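Local coordinates for DUF3836 domain-containing protein (Bacteroides vulgatus, PDB 4R8O) that is of unknown function but folds into a single-layer antiparallel beta sheet built from consecutive hairpins, and is probably made with a signal peptide, at residues Asp6-Asn11 against Glu22-Met27; Tyr35-Tyr40 against Glu52-Asn57; Asn45-Glu50 against Tyr71-Lys76; Thr79-Lys84 against Glu97-Met102. All blocks are in the same frame, centred on the assembly; numbering follows the deposited sequence.

Contact 1: residues Asp6-Asn11 against Glu22-Met27; sequences DNLIYN and ETIFKM
Starting at Glu22, the extended side chain, CG anti to its own backbone N, brings its carboxylate to the edge of the Tyr10 ring, with OE1 3.9 Å from CD2; the carboxylate and ring planes are 56° apart. Thr23 is gripped through its backbone: its N donates to Asn11 O at 2.8 Å, and its O takes the Asn11 N-H in return, both bonds lying in the carbonyl plane. Ile24 emerges on the face that carries Leu8 and Tyr10. It runs alongside Tyr10, CG1 3.7 Å from ring atom CD2, while its CG2 branch sits 3.8 Å from Leu8 CB. An alanine here would lose both branches and would probably leave the Tyr10 ring and Leu8 less firmly held on this face. Phe25 repeats the paired backbone bonds with Ile9, its N 2.9 Å from Ile9 O. Its ring turns an edge to Asn11 CB and one face to CG2 of Thr23, two residues back on the same strand. Lys26, extended beyond CG, reaches Tyr35 of strand 31-42 in a cation-pi contact. The selenomethionine Met27 side chain bends at chi3 so that CE lies 3.4 Å from Ile9 CG1, the two side chains crossing at about a right angle. Alternating hydrogen-bonded and non-hydrogen-bonded pairs, with strands 8-15 and 18-28 consecutive in the chain, make this an antiparallel beta hairpin, the one at the N-terminal edge of the sheet.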
# COMPACT_ATOMS: atom_id res chain seq x y z
N ASP A 6 -1.38 0.81 -17.34
CA ASP A 6 -1.86 1.59 -18.54
C ASP A 6 -3.35 1.47 -18.78
O ASP A 6 -3.99 2.43 -19.21
CB ASP A 6 -1.12 1.18 -19.82
N ASN A 7 -3.89 0.29 -18.50
CA ASN A 7 -5.32 0.11 -18.46
C ASN A 7 -5.85 0.60 -17.11
O ASN A 7 -6.96 0.23 -16.72
CB ASN A 7 -5.62 -1.39 -18.68
CG ASN A 7 -7.10 -1.69 -18.82
OD1 ASN A 7 -7.89 -0.81 -19.17
ND2 ASN A 7 -7.48 -2.93 -18.54
N LEU A 8 -5.07 1.42 -16.36
CA LEU A 8 -5.44 1.77 -14.98
C LEU A 8 -5.76 3.22 -14.70
O LEU A 8 -5.11 4.13 -15.21
CB LEU A 8 -4.34 1.41 -13.99
CG LEU A 8 -3.83 -0.02 -14.02
CD1 LEU A 8 -2.58 -0.08 -13.18
CD2 LEU A 8 -4.91 -0.98 -13.53
N ILE A 9 -6.70 3.43 -13.76
CA ILE A 9 -7.20 4.74 -13.41
C ILE A 9 -7.04 5.03 -11.91
O ILE A 9 -7.40 4.21 -11.06
CB ILE A 9 -8.67 4.86 -13.81
CG1 ILE A 9 -8.82 4.67 -15.35
CG2 ILE A 9 -9.20 6.20 -13.42
CD1 ILE A 9 -9.23 3.27 -15.76
N TYR A 10 -6.57 6.23 -11.61
CA TYR A 10 -6.13 6.59 -10.28
C TYR A 10 -6.99 7.68 -9.66
O TYR A 10 -7.31 8.67 -10.31
CB TYR A 10 -4.68 7.04 -10.35
CG TYR A 10 -3.77 5.96 -10.91
CD1 TYR A 10 -3.58 5.83 -12.30
CD2 TYR A 10 -3.11 5.04 -10.08
CE1 TYR A 10 -2.77 4.83 -12.83
CE2 TYR A 10 -2.28 4.04 -10.60
CZ TYR A 10 -2.10 3.94 -11.99
OH TYR A 10 -1.29 2.94 -12.56
N ASN A 11 -7.33 7.50 -8.38
CA ASN A 11 -7.87 8.59 -7.57
C ASN A 11 -7.23 8.64 -6.19
O ASN A 11 -7.29 7.65 -5.44
CB ASN A 11 -9.35 8.46 -7.38
CG ASN A 11 -9.90 9.59 -6.55
OD1 ASN A 11 -10.05 10.73 -7.03
ND2 ASN A 11 -10.18 9.31 -5.29
N GLU A 22 -4.84 6.05 -1.98
CA GLU A 22 -5.04 6.11 -3.42
C GLU A 22 -5.75 4.84 -3.89
O GLU A 22 -5.42 3.75 -3.47
CB GLU A 22 -3.72 6.25 -4.09
CG GLU A 22 -3.83 6.58 -5.54
CD GLU A 22 -2.57 6.27 -6.27
OE1 GLU A 22 -2.18 5.09 -6.28
OE2 GLU A 22 -1.97 7.20 -6.84
N THR A 23 -6.69 5.00 -4.80
CA THR A 23 -7.47 3.88 -5.28
C THR A 23 -7.18 3.71 -6.78
O THR A 23 -7.04 4.70 -7.51
CB THR A 23 -8.94 4.13 -5.00
OG1 THR A 23 -9.10 4.48 -3.62
CG2 THR A 23 -9.75 2.90 -5.27
N ILE A 24 -7.07 2.46 -7.21
CA ILE A 24 -6.77 2.15 -8.60
C ILE A 24 -7.92 1.30 -9.09
O ILE A 24 -8.41 0.42 -8.36
CB ILE A 24 -5.40 1.45 -8.80
CG1 ILE A 24 -4.30 2.23 -8.07
CG2 ILE A 24 -5.04 1.37 -10.28
CD1 ILE A 24 -2.99 1.47 -7.89
N PHE A 25 -8.40 1.63 -10.28
CA PHE A 25 -9.52 0.94 -10.86
C PHE A 25 -9.16 0.45 -12.25
O PHE A 25 -8.22 0.94 -12.87
CB PHE A 25 -10.71 1.88 -11.08
CG PHE A 25 -11.08 2.74 -9.91
CD1 PHE A 25 -10.51 4.01 -9.75
CD2 PHE A 25 -12.14 2.37 -9.06
CE1 PHE A 25 -10.91 4.85 -8.70
CE2 PHE A 25 -12.55 3.24 -8.02
CZ PHE A 25 -11.92 4.46 -7.82
N LYS A 26 -9.97 -0.48 -12.75
CA LYS A 26 -10.03 -0.82 -14.17
C LYS A 26 -11.35 -0.22 -14.69
O LYS A 26 -12.30 -0.02 -13.91
CB LYS A 26 -10.03 -2.32 -14.35
CG LYS A 26 -8.75 -3.00 -13.87
CD LYS A 26 -8.83 -4.52 -14.01
CE LYS A 26 -7.48 -5.20 -13.80
NZ LYS A 26 -7.63 -6.68 -13.93
N MSE A 27 -11.41 0.08 -15.99
CA MSE A 27 -12.61 0.66 -16.58
C MSE A 27 -13.08 0.01 -17.83
O MSE A 27 -12.43 0.10 -18.87
CB MSE A 27 -12.35 2.12 -16.84
CG MSE A 27 -13.66 2.88 -16.91
SE MSE A 27 -13.23 4.58 -17.77
CE MSE A 27 -11.88 5.25 -16.59

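Contact 2: residues Tyr35-Tyr40 against Glu52-Asn57; sequences YMKHNY and EAQKWN
The two strands run antiparallel with 152° between their directions and their axes 4.6 Å apart, stitched by mutual backbone bonds at the Lys37-Gln54 and Asn39-Glu52 pairs. They form the beta hairpin of strands 31-42 and 48-57, in the middle of the single-layer sheet. Well inside strand 31-42, Tyr35 and Met36 both face Ile24 of the neighbouring strand, a classic beta bulge; on the other flank Tyr35 O still receives the Trp56 N-H, from well above the carbonyl plane.

On one face, selenomethionine Met36 stretches out, CG anti to the backbone N (168°), and sets CE 3.3 Å from Ala53 CB. The same methyl lies over one face of the His38 ring, offset toward its rim, while His38 ND1 is hydrogen-bonded to Asp51 OD1. Ala53 is buried, its methyl against Met36 CE, with His38 CE1 more distant on the same side.

The other face is polar and carries Lys37, Asn39, Glu52 and Gln54. The Glu52 side chain is extended, CG anti to the backbone N, and its OE2 is hydrogen-bonded to Tyr92 OH. Gln54 works in two directions, its NE2 bonding to Asn65 OD1 and its OE1 serving Asn39. An alanine here would remove both side-chain hydrogen bonds and would probably loosen the polar link that runs across this strand from Asn39 to Asn65. The Asn39-Gln54 bond is bent, 131° at the hydrogen: ND2 lies 3.0 Å from OE1, with OE1 in the Asn39 amide plane but ND2 well above the Gln54 carbonyl plane.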
# COMPACT_ATOMS: atom_id res chain seq x y z
N TYR A 35 -9.89 -2.13 -8.08
CA TYR A 35 -8.79 -3.07 -8.30
C TYR A 35 -7.76 -3.19 -7.19
O TYR A 35 -7.49 -4.30 -6.71
CB TYR A 35 -8.10 -2.68 -9.57
CG TYR A 35 -7.02 -3.62 -9.96
CD1 TYR A 35 -7.25 -5.00 -10.02
CD2 TYR A 35 -5.76 -3.14 -10.29
CE1 TYR A 35 -6.25 -5.87 -10.38
CE2 TYR A 35 -4.76 -4.01 -10.68
CZ TYR A 35 -5.01 -5.37 -10.73
OH TYR A 35 -4.01 -6.23 -11.10
N MSE A 36 -7.20 -2.06 -6.81
CA MSE A 36 -6.23 -2.01 -5.73
C MSE A 36 -6.36 -0.71 -4.95
O MSE A 36 -6.76 0.29 -5.50
CB MSE A 36 -4.91 -2.24 -6.45
CG MSE A 36 -3.71 -1.96 -5.59
SE MSE A 36 -2.12 -3.04 -5.99
CE MSE A 36 -1.36 -2.02 -4.56
N LYS A 37 -5.98 -0.71 -3.68
CA LYS A 37 -6.06 0.50 -2.82
C LYS A 37 -4.80 0.57 -2.01
O LYS A 37 -4.42 -0.42 -1.37
CB LYS A 37 -7.26 0.40 -1.90
CG LYS A 37 -7.62 1.69 -1.16
CD LYS A 37 -8.80 1.43 -0.26
CE LYS A 37 -9.14 2.64 0.59
NZ LYS A 37 -9.80 2.23 1.85
N HIS A 38 -4.14 1.71 -2.05
CA HIS A 38 -2.92 1.90 -1.28
C HIS A 38 -3.25 2.81 -0.12
O HIS A 38 -3.74 3.91 -0.34
CB HIS A 38 -1.88 2.61 -2.10
CG HIS A 38 -1.12 1.75 -3.05
ND1 HIS A 38 -0.11 0.91 -2.63
CD2 HIS A 38 -1.13 1.67 -4.40
CE1 HIS A 38 0.45 0.34 -3.68
NE2 HIS A 38 -0.15 0.79 -4.78
N ASN A 39 -2.97 2.40 1.09
CA ASN A 39 -3.19 3.25 2.28
C ASN A 39 -1.82 3.59 2.82
O ASN A 39 -1.05 2.70 3.11
CB ASN A 39 -4.01 2.48 3.27
CG ASN A 39 -5.36 2.02 2.67
OD1 ASN A 39 -6.11 2.84 2.12
ND2 ASN A 39 -5.65 0.72 2.76
N TYR A 40 -1.51 4.89 2.90
CA TYR A 40 -0.21 5.41 3.29
C TYR A 40 -0.21 6.05 4.68
O TYR A 40 -1.20 6.68 5.04
CB TYR A 40 0.18 6.51 2.31
CG TYR A 40 0.18 6.09 0.90
CD1 TYR A 40 1.17 5.26 0.42
CD2 TYR A 40 -0.80 6.53 0.02
CE1 TYR A 40 1.19 4.86 -0.91
CE2 TYR A 40 -0.80 6.15 -1.31
CZ TYR A 40 0.19 5.31 -1.78
OH TYR A 40 0.19 4.90 -3.09
N GLU A 52 0.35 0.28 2.55
CA GLU A 52 -0.44 -0.94 2.57
C GLU A 52 -1.17 -1.10 1.25
O GLU A 52 -1.91 -0.21 0.84
CB GLU A 52 -1.45 -0.87 3.71
CG GLU A 52 -2.13 -2.18 3.99
CD GLU A 52 -3.25 -2.05 5.01
OE1 GLU A 52 -3.33 -1.02 5.72
OE2 GLU A 52 -4.04 -2.99 5.11
N ALA A 53 -1.01 -2.25 0.62
CA ALA A 53 -1.52 -2.54 -0.74
C ALA A 53 -2.63 -3.54 -0.63
O ALA A 53 -2.35 -4.71 -0.36
CB ALA A 53 -0.40 -3.12 -1.56
N GLN A 54 -3.87 -3.11 -0.78
CA GLN A 54 -5.02 -4.00 -0.68
C GLN A 54 -5.56 -4.30 -2.06
O GLN A 54 -5.48 -3.46 -2.94
CB GLN A 54 -6.10 -3.36 0.17
CG GLN A 54 -5.72 -3.32 1.62
CD GLN A 54 -6.83 -2.75 2.48
OE1 GLN A 54 -7.33 -1.68 2.21
NE2 GLN A 54 -7.21 -3.47 3.54
N LYS A 55 -6.13 -5.48 -2.21
CA LYS A 55 -6.72 -5.92 -3.46
C LYS A 55 -8.24 -6.03 -3.32
O LYS A 55 -8.76 -6.39 -2.26
CB LYS A 55 -6.10 -7.26 -3.88
CG LYS A 55 -6.07 -8.36 -2.80
CD LYS A 55 -6.05 -9.79 -3.37
CE LYS A 55 -7.28 -10.08 -4.23
NZ LYS A 55 -7.63 -11.52 -4.33
N TRP A 56 -8.94 -5.75 -4.40
CA TRP A 56 -10.40 -5.85 -4.38
C TRP A 56 -10.80 -7.28 -4.69
O TRP A 56 -10.40 -7.82 -5.74
CB TRP A 56 -11.01 -4.88 -5.38
CG TRP A 56 -12.50 -4.89 -5.36
CD1 TRP A 56 -13.32 -5.36 -6.33
CD2 TRP A 56 -13.34 -4.43 -4.30
NE1 TRP A 56 -14.63 -5.21 -5.96
CE2 TRP A 56 -14.67 -4.63 -4.72
CE3 TRP A 56 -13.09 -3.85 -3.04
CZ2 TRP A 56 -15.76 -4.28 -3.93
CZ3 TRP A 56 -14.17 -3.49 -2.25
CH2 TRP A 56 -15.50 -3.72 -2.70
N ASN A 57 -11.58 -7.89 -3.81
CA ASN A 57 -12.14 -9.20 -4.08
C ASN A 57 -13.61 -9.02 -4.40
O ASN A 57 -14.46 -8.98 -3.49
CB ASN A 57 -11.94 -10.15 -2.92
CG ASN A 57 -12.37 -11.57 -3.25
OD1 ASN A 57 -12.52 -11.94 -4.43
ND2 ASN A 57 -12.57 -12.39 -2.22

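Contact 3: residues Asn45-Glu50 against Tyr71-Lys76; sequences NNQRTE and YTYGNK
The Tyr73 ring has the Gln47 amide stacked over one face, the two planes 27° apart, with OE1 3.6 Å above the ring and displaced toward its rim beside CD2. Gln47 CB also packs against this ring, 3.7 Å from CE2, so the side chain lies across it from root to tip. At the edge of the ring, close to its plane, sits the backbone carbonyl of Arg48. The phenol hydroxyl donates to it: Tyr73 OH is 2.7 Å from Arg48 O, in the carbonyl plane and on a lone pair. The Tyr73 side chain leaves the backbone toward segment 45-50, and with CG anti to the carbonyl carbon (chi1 -58°) the hydroxyl arrives at Arg48 O.

Strands 48-57 and 62-73 form an antiparallel beta hairpin, and here its open end is splaying. The CA atoms of Thr49 and Tyr71 are still 4.9 Å apart, whereas those of Gln47 and Tyr73 have parted to 8.9 Å. Tyr71 N donates to Thr49 O at 2.9 Å, from above the carbonyl plane. Two residues further along, the bond across the widened gap runs from a side-chain hydroxyl, that of Tyr73, to a backbone carbonyl.

Tyr71 itself lays CB against Arg48 O at 3.6 Å, and its ring continues onto Met78 and Thr80 of the next strand. The Arg48 side chain turns to the other flank, where NH2 is hydrogen-bonded to Tyr42 OH and the guanidinium makes a cation-pi contact with Tyr40.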
# COMPACT_ATOMS: atom_id res chain seq x y z
N ASN A 45 7.88 14.22 10.86
CA ASN A 45 8.58 14.93 9.78
C ASN A 45 7.93 14.77 8.41
O ASN A 45 8.40 15.35 7.44
CB ASN A 45 10.04 14.49 9.70
CG ASN A 45 10.84 14.91 10.90
OD1 ASN A 45 10.53 15.90 11.56
ND2 ASN A 45 11.89 14.15 11.19
N ASN A 46 6.90 13.93 8.30
CA ASN A 46 6.01 13.83 7.12
C ASN A 46 6.53 13.07 5.91
O ASN A 46 6.14 13.32 4.78
CB ASN A 46 5.42 15.21 6.72
CG ASN A 46 3.91 15.29 6.93
OD1 ASN A 46 3.36 14.75 7.90
ND2 ASN A 46 3.23 15.96 6.03
N GLN A 47 7.43 12.13 6.20
CA GLN A 47 7.99 11.15 5.29
C GLN A 47 7.18 9.88 5.42
O GLN A 47 6.65 9.57 6.51
CB GLN A 47 9.42 10.87 5.65
CG GLN A 47 10.35 12.03 5.38
CD GLN A 47 11.75 11.76 5.89
OE1 GLN A 47 11.93 11.24 7.01
NE2 GLN A 47 12.75 12.10 5.09
N ARG A 48 7.08 9.17 4.30
CA ARG A 48 6.19 8.07 4.20
C ARG A 48 6.74 6.88 4.95
O ARG A 48 7.90 6.52 4.79
CB ARG A 48 5.97 7.69 2.75
CG ARG A 48 4.92 6.59 2.58
CD ARG A 48 4.61 6.40 1.11
NE ARG A 48 3.74 7.48 0.61
CZ ARG A 48 3.55 7.80 -0.68
NH1 ARG A 48 4.21 7.16 -1.66
NH2 ARG A 48 2.72 8.80 -1.00
N THR A 49 5.87 6.22 5.71
CA THR A 49 6.27 5.10 6.57
C THR A 49 5.68 3.77 6.20
O THR A 49 6.34 2.75 6.35
CB THR A 49 5.95 5.47 8.01
OG1 THR A 49 7.04 6.27 8.45
CG2 THR A 49 5.85 4.27 8.92
N GLU A 50 4.43 3.75 5.76
CA GLU A 50 3.80 2.52 5.28
C GLU A 50 3.25 2.76 3.90
O GLU A 50 3.15 3.87 3.43
CB GLU A 50 2.65 2.14 6.20
CG GLU A 50 2.30 0.67 6.28
CD GLU A 50 1.42 0.44 7.49
OE1 GLU A 50 1.93 0.59 8.64
OE2 GLU A 50 0.22 0.21 7.31
N TYR A 71 8.97 1.74 5.63
CA TYR A 71 10.20 2.46 5.30
C TYR A 71 10.78 3.02 6.57
O TYR A 71 10.03 3.47 7.44
CB TYR A 71 9.88 3.59 4.34
CG TYR A 71 9.29 3.17 2.98
CD1 TYR A 71 10.12 2.75 1.93
CD2 TYR A 71 7.91 3.25 2.73
CE1 TYR A 71 9.60 2.41 0.68
CE2 TYR A 71 7.38 2.91 1.47
CZ TYR A 71 8.24 2.50 0.46
OH TYR A 71 7.75 2.18 -0.79
N THR A 72 12.09 2.90 6.72
CA THR A 72 12.81 3.40 7.87
C THR A 72 13.96 4.25 7.38
O THR A 72 14.68 3.87 6.45
CB THR A 72 13.36 2.26 8.68
OG1 THR A 72 12.27 1.38 8.99
CG2 THR A 72 14.03 2.76 9.96
N TYR A 73 14.13 5.39 8.03
CA TYR A 73 15.10 6.37 7.60
C TYR A 73 16.19 6.43 8.65
O TYR A 73 15.92 6.77 9.79
CB TYR A 73 14.42 7.72 7.37
CG TYR A 73 13.30 7.65 6.35
CD1 TYR A 73 13.57 7.62 4.99
CD2 TYR A 73 11.95 7.59 6.76
CE1 TYR A 73 12.54 7.55 4.05
CE2 TYR A 73 10.92 7.51 5.83
CZ TYR A 73 11.22 7.48 4.47
OH TYR A 73 10.19 7.40 3.56
N GLY A 74 17.40 6.07 8.24
CA GLY A 74 18.61 6.16 9.03
C GLY A 74 19.21 7.47 8.60
O GLY A 74 18.59 8.21 7.85
N ASN A 75 20.41 7.78 9.07
CA ASN A 75 21.02 9.09 8.77
C ASN A 75 21.76 9.09 7.45
O ASN A 75 22.03 10.15 6.87
CB ASN A 75 21.88 9.56 9.95
CG ASN A 75 21.05 9.87 11.20
OD1 ASN A 75 19.86 10.18 11.11
ND2 ASN A 75 21.68 9.78 12.37
N LYS A 76 22.08 7.89 6.96
CA LYS A 76 22.68 7.72 5.67
C LYS A 76 21.97 6.70 4.79
O LYS A 76 22.39 6.50 3.65
CB LYS A 76 24.15 7.33 5.90
CG LYS A 76 25.00 8.47 6.43
CD LYS A 76 26.38 8.01 6.85
CE LYS A 76 27.16 9.18 7.43
NZ LYS A 76 28.60 8.86 7.62

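Contact 4: residues Thr79-Lys84 against Glu97-Met102; sequences TTEYYK and EMTVTM
Tyr82 and Thr79, near opposite ends of the contact, bury the most surface, with Val100 next. The Tyr82 ring leans toward the second segment and meets it edge-on: CE1 is 3.5 Å from Met98 O, which lies near the ring plane, and CD1 is 3.7 Å from CB of selenomethionine Met98. The two side chains cross at about a right angle.

Thr79 keeps its hydroxyl beside the backbone N, and this turns CG2 across the gap to within 3.4 Å of Val100 O and 3.7 Å of Thr99 CG2. It lies alongside Thr101, pointing the same way. Val100 does most of its work through the backbone, in a hydrogen-bonded antiparallel pair with Thr80: Thr80 N reaches Val100 O at 2.9 Å, nearly along the C=O axis, and Val100 N returns a bond to Thr80 O at 3.1 Å. Its side chain stands next to that of Thr80 on the face opposite Thr79 and Thr101.

This is the last beta hairpin of the sheet, strands 78-86 and 91-102. With threonine methyls and one aromatic edge as its main side-chain contacts, the pairing probably depends on the two Thr80-Val100 backbone bonds together with these modest contacts.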
# COMPACT_ATOMS: atom_id res chain seq x y z
N THR A 79 15.80 1.95 4.89
CA THR A 79 15.52 0.52 4.88
C THR A 79 14.04 0.26 4.59
O THR A 79 13.16 0.79 5.28
CB THR A 79 15.87 -0.11 6.22
OG1 THR A 79 17.20 0.31 6.60
CG2 THR A 79 15.80 -1.63 6.13
N THR A 80 13.78 -0.60 3.60
CA THR A 80 12.41 -0.94 3.19
C THR A 80 12.20 -2.40 3.50
O THR A 80 13.00 -3.26 3.11
CB THR A 80 12.16 -0.69 1.69
OG1 THR A 80 12.49 -1.85 0.94
CG2 THR A 80 12.99 0.45 1.19
N GLU A 81 11.12 -2.71 4.19
CA GLU A 81 10.81 -4.07 4.56
C GLU A 81 9.45 -4.44 4.04
O GLU A 81 8.54 -3.61 4.08
CB GLU A 81 10.78 -4.19 6.05
CG GLU A 81 12.10 -4.00 6.73
CD GLU A 81 11.93 -4.15 8.25
OE1 GLU A 81 11.22 -3.31 8.83
OE2 GLU A 81 12.48 -5.11 8.83
N TYR A 82 9.28 -5.70 3.63
CA TYR A 82 8.08 -6.14 2.94
C TYR A 82 7.39 -7.16 3.78
O TYR A 82 8.03 -8.11 4.26
CB TYR A 82 8.47 -6.78 1.59
CG TYR A 82 9.19 -5.83 0.67
CD1 TYR A 82 10.59 -5.70 0.66
CD2 TYR A 82 8.47 -5.05 -0.22
CE1 TYR A 82 11.23 -4.79 -0.21
CE2 TYR A 82 9.10 -4.18 -1.10
CZ TYR A 82 10.47 -4.04 -1.08
OH TYR A 82 11.00 -3.12 -1.95
N TYR A 83 6.08 -7.03 3.92
CA TYR A 83 5.30 -7.93 4.76
C TYR A 83 4.22 -8.53 3.93
O TYR A 83 3.67 -7.86 3.06
CB TYR A 83 4.66 -7.13 5.90
CG TYR A 83 5.62 -6.56 6.93
CD1 TYR A 83 6.38 -5.46 6.65
CD2 TYR A 83 5.69 -7.10 8.24
CE1 TYR A 83 7.26 -4.92 7.60
CE2 TYR A 83 6.53 -6.55 9.20
CZ TYR A 83 7.30 -5.49 8.89
OH TYR A 83 8.13 -5.00 9.87
N LYS A 84 3.87 -9.79 4.19
CA LYS A 84 2.73 -10.41 3.51
C LYS A 84 1.68 -10.75 4.55
O LYS A 84 2.02 -11.11 5.68
CB LYS A 84 3.16 -11.65 2.72
CG LYS A 84 2.05 -12.19 1.82
CD LYS A 84 2.56 -12.83 0.51
CE LYS A 84 1.67 -12.55 -0.71
NZ LYS A 84 0.18 -12.52 -0.51
N GLU A 97 13.74 -11.82 3.88
CA GLU A 97 14.45 -12.28 2.72
C GLU A 97 14.51 -11.13 1.74
O GLU A 97 15.45 -11.03 1.00
CB GLU A 97 13.68 -13.45 2.07
CG GLU A 97 12.92 -14.36 3.08
CD GLU A 97 11.69 -15.04 2.52
OE1 GLU A 97 11.77 -15.61 1.40
OE2 GLU A 97 10.65 -15.03 3.22
N MSE A 98 13.50 -10.27 1.72
CA MSE A 98 13.37 -9.23 0.69
C MSE A 98 13.80 -7.86 1.15
O MSE A 98 13.92 -6.96 0.33
CB MSE A 98 11.92 -9.16 0.26
CG MSE A 98 11.44 -10.42 -0.46
SE MSE A 98 12.18 -10.56 -2.28
CE MSE A 98 11.41 -8.84 -2.89
N THR A 99 14.11 -7.69 2.44
CA THR A 99 14.51 -6.39 2.97
C THR A 99 15.64 -5.77 2.17
O THR A 99 16.56 -6.48 1.78
CB THR A 99 14.99 -6.53 4.44
OG1 THR A 99 13.94 -7.12 5.21
CG2 THR A 99 15.35 -5.18 5.03
N VAL A 100 15.60 -4.46 2.00
CA VAL A 100 16.62 -3.70 1.28
C VAL A 100 17.08 -2.48 2.08
O VAL A 100 16.28 -1.81 2.72
CB VAL A 100 16.03 -3.20 -0.04
CG1 VAL A 100 16.93 -2.17 -0.72
CG2 VAL A 100 15.72 -4.39 -0.96
N THR A 101 18.35 -2.17 1.96
CA THR A 101 18.95 -1.07 2.63
C THR A 101 19.84 -0.38 1.63
O THR A 101 20.78 -1.00 1.14
CB THR A 101 19.81 -1.57 3.81
OG1 THR A 101 19.04 -2.49 4.60
CG2 THR A 101 20.25 -0.42 4.68
N MSE A 102 19.52 0.88 1.31
CA MSE A 102 20.30 1.69 0.38
C MSE A 102 20.53 3.07 0.94
O MSE A 102 19.89 3.48 1.92
CB MSE A 102 19.50 1.73 -0.92
CG MSE A 102 19.58 0.40 -1.69
SE MSE A 102 18.19 0.24 -3.09
CE MSE A 102 18.74 1.86 -4.08

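Overall arrangement
All four contacts lie in one seven-stranded antiparallel sheet whose strands follow chain order, so each joins sequence neighbours. Contacts 1 and 2 have centres about 11 Å apart and meet where strands 18-28 and 31-42 pair, with Ile24 N 2.8 Å from Met36 O in a probable hydrogen bond. Contacts 2 and 3 both use strand 48-57 and touch through Tyr40 and Arg48, their centres about 21 Å apart. Contacts 3 and 4 adjoin similarly, with Thr72 O and Thr79 N 2.7 Å apart in a probable hydrogen bond. Contacts 1 and 4, on the two outermost strand pairs, do not touch; their centres are about 26 Å apart.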